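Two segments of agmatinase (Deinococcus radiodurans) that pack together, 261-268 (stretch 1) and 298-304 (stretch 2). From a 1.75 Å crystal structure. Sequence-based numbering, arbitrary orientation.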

# COMPACT_ATOMS: atom_id res chain seq x y z
N ALA A 261 14.13 -12.01 33.03
CA ALA A 261 14.84 -13.26 32.79
C ALA A 261 16.33 -13.02 32.58
O ALA A 261 17.16 -13.80 33.05
CB ALA A 261 14.24 -13.97 31.58
N ALA A 262 16.68 -11.94 31.88
CA ALA A 262 18.08 -11.62 31.60
C ALA A 262 18.87 -11.27 32.85
O ALA A 262 20.09 -11.48 32.91
CB ALA A 262 18.15 -10.46 30.61
N ALA A 263 18.18 -10.75 33.86
CA ALA A 263 18.83 -10.34 35.10
C ALA A 263 19.13 -11.48 36.06
O ALA A 263 19.99 -11.35 36.93
CB ALA A 263 17.96 -9.30 35.81
N ASN A 264 18.43 -12.60 35.91
CA ASN A 264 18.61 -13.73 36.82
C ASN A 264 19.06 -15.03 36.18
O ASN A 264 19.01 -16.08 36.82
CB ASN A 264 17.29 -13.99 37.56
CG ASN A 264 16.80 -12.78 38.33
OD1 ASN A 264 17.44 -12.34 39.29
ND2 ASN A 264 15.67 -12.22 37.90
N ASN A 265 19.50 -14.98 34.93
CA ASN A 265 19.92 -16.20 34.24
C ASN A 265 21.11 -15.97 33.33
O ASN A 265 21.51 -14.83 33.08
CB ASN A 265 18.77 -16.75 33.40
CG ASN A 265 17.58 -17.18 34.24
OD1 ASN A 265 17.57 -18.29 34.79
ND2 ASN A 265 16.58 -16.32 34.35
N THR A 266 21.67 -17.06 32.83
CA THR A 266 22.78 -16.99 31.90
C THR A 266 22.15 -17.13 30.52
O THR A 266 21.71 -18.22 30.15
CB THR A 266 23.78 -18.14 32.11
OG1 THR A 266 24.32 -18.07 33.44
CG2 THR A 266 24.91 -18.07 31.10
N VAL A 267 22.08 -16.03 29.78
CA VAL A 267 21.48 -16.02 28.44
C VAL A 267 22.47 -16.54 27.40
O VAL A 267 23.54 -15.96 27.20
CB VAL A 267 21.04 -14.58 28.06
CG1 VAL A 267 20.37 -14.58 26.69
CG2 VAL A 267 20.08 -14.05 29.12
N VAL A 268 22.10 -17.63 26.73
CA VAL A 268 22.96 -18.27 25.73
C VAL A 268 22.64 -17.92 24.28
O VAL A 268 23.43 -18.23 23.37
CB VAL A 268 22.91 -19.80 25.90
CG1 VAL A 268 23.28 -20.18 27.32
CG2 VAL A 268 21.52 -20.33 25.57
N CYS A 298 20.93 -4.99 25.89
CA CYS A 298 21.37 -4.03 26.91
C CYS A 298 21.17 -4.68 28.26
O CYS A 298 22.05 -4.65 29.12
CB CYS A 298 20.55 -2.75 26.87
SG CYS A 298 20.96 -1.60 25.57
N GLU A 299 19.99 -5.26 28.44
CA GLU A 299 19.65 -5.93 29.69
C GLU A 299 20.57 -7.12 29.92
O GLU A 299 21.08 -7.31 31.02
CB GLU A 299 18.19 -6.40 29.66
CG GLU A 299 17.14 -5.28 29.58
CD GLU A 299 17.13 -4.38 30.80
OE1 GLU A 299 17.59 -4.83 31.87
OE2 GLU A 299 16.64 -3.24 30.70
N VAL A 300 20.78 -7.92 28.88
CA VAL A 300 21.65 -9.09 29.02
C VAL A 300 23.05 -8.70 29.52
O VAL A 300 23.51 -9.21 30.53
CB VAL A 300 21.79 -9.85 27.68
CG1 VAL A 300 22.90 -10.89 27.77
CG2 VAL A 300 20.47 -10.55 27.35
N PHE A 301 23.71 -7.78 28.82
CA PHE A 301 25.05 -7.40 29.23
C PHE A 301 25.15 -6.56 30.49
O PHE A 301 26.25 -6.28 30.96
CB PHE A 301 25.78 -6.73 28.06
CG PHE A 301 26.23 -7.70 27.01
CD1 PHE A 301 25.35 -8.16 26.04
CD2 PHE A 301 27.53 -8.22 27.04
CE1 PHE A 301 25.74 -9.12 25.11
CE2 PHE A 301 27.93 -9.18 26.12
CZ PHE A 301 27.04 -9.64 25.15
N ASP A 302 24.01 -6.18 31.06
CA ASP A 302 24.00 -5.41 32.29
C ASP A 302 24.02 -6.34 33.50
O ASP A 302 24.41 -5.95 34.60
CB ASP A 302 22.76 -4.52 32.37
CG ASP A 302 23.08 -3.05 32.16
OD1 ASP A 302 22.15 -2.23 32.27
OD2 ASP A 302 24.25 -2.72 31.89
N HIS A 303 23.60 -7.59 33.29
CA HIS A 303 23.56 -8.56 34.38
C HIS A 303 24.32 -9.85 34.12
O HIS A 303 24.10 -10.85 34.81
CB HIS A 303 22.11 -8.91 34.72
CG HIS A 303 21.26 -7.73 35.07
ND1 HIS A 303 20.75 -6.86 34.12
CD2 HIS A 303 20.86 -7.24 36.27
CE1 HIS A 303 20.07 -5.90 34.72
NE2 HIS A 303 20.12 -6.11 36.03
N VAL A 304 25.23 -9.85 33.15
CA VAL A 304 26.00 -11.06 32.86
C VAL A 304 27.01 -11.31 33.97
O VAL A 304 27.58 -10.37 34.52
CB VAL A 304 26.77 -10.94 31.52
CG1 VAL A 304 27.61 -12.19 31.29
CG2 VAL A 304 25.80 -10.77 30.37
O HOH W 1 22.35 -11.75 31.39

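Stretch 2 brings the last turn of a helix against the end of a second helix in stretch 1 and the strand that follows it. The backbones come close, with CA atoms 5.1 Å apart both for Ala 262 and Val 300 and for Ala 263 and His 303. No direct hydrogen bond links the stretches.

Along stretch 2, Cys 298 lies out of reach, and contact begins at Glu 299, whose CB sits 4.2 Å from Ala 262 CB. Val 300 supplies the apolar centre: its CG2 packs 4.0 Å from Ala 262 CB and 3.9 Å from Val 267 CG2, so one methyl group touches both the helix and the strand of stretch 1. Its carbonyl takes part in a water bridge, in which water 1 donates to Ala 262 O (2.7 Å) and, as modelled, to Val 300 O (2.9 Å), an atom whose position is less certain, joining two acceptors.

Phe 301 and Asp 302 make no contact. At His 303 the imidazole ring lies against Ala 263, whose CB stands 3.7 Å from the centroid of the His 303 ring, nearly along the ring normal, in a CH-pi contact. The ring is anchored within its own stretch by a nearly linear hydrogen bond from His 303 ND1 to Glu 299 O (3.1 Å).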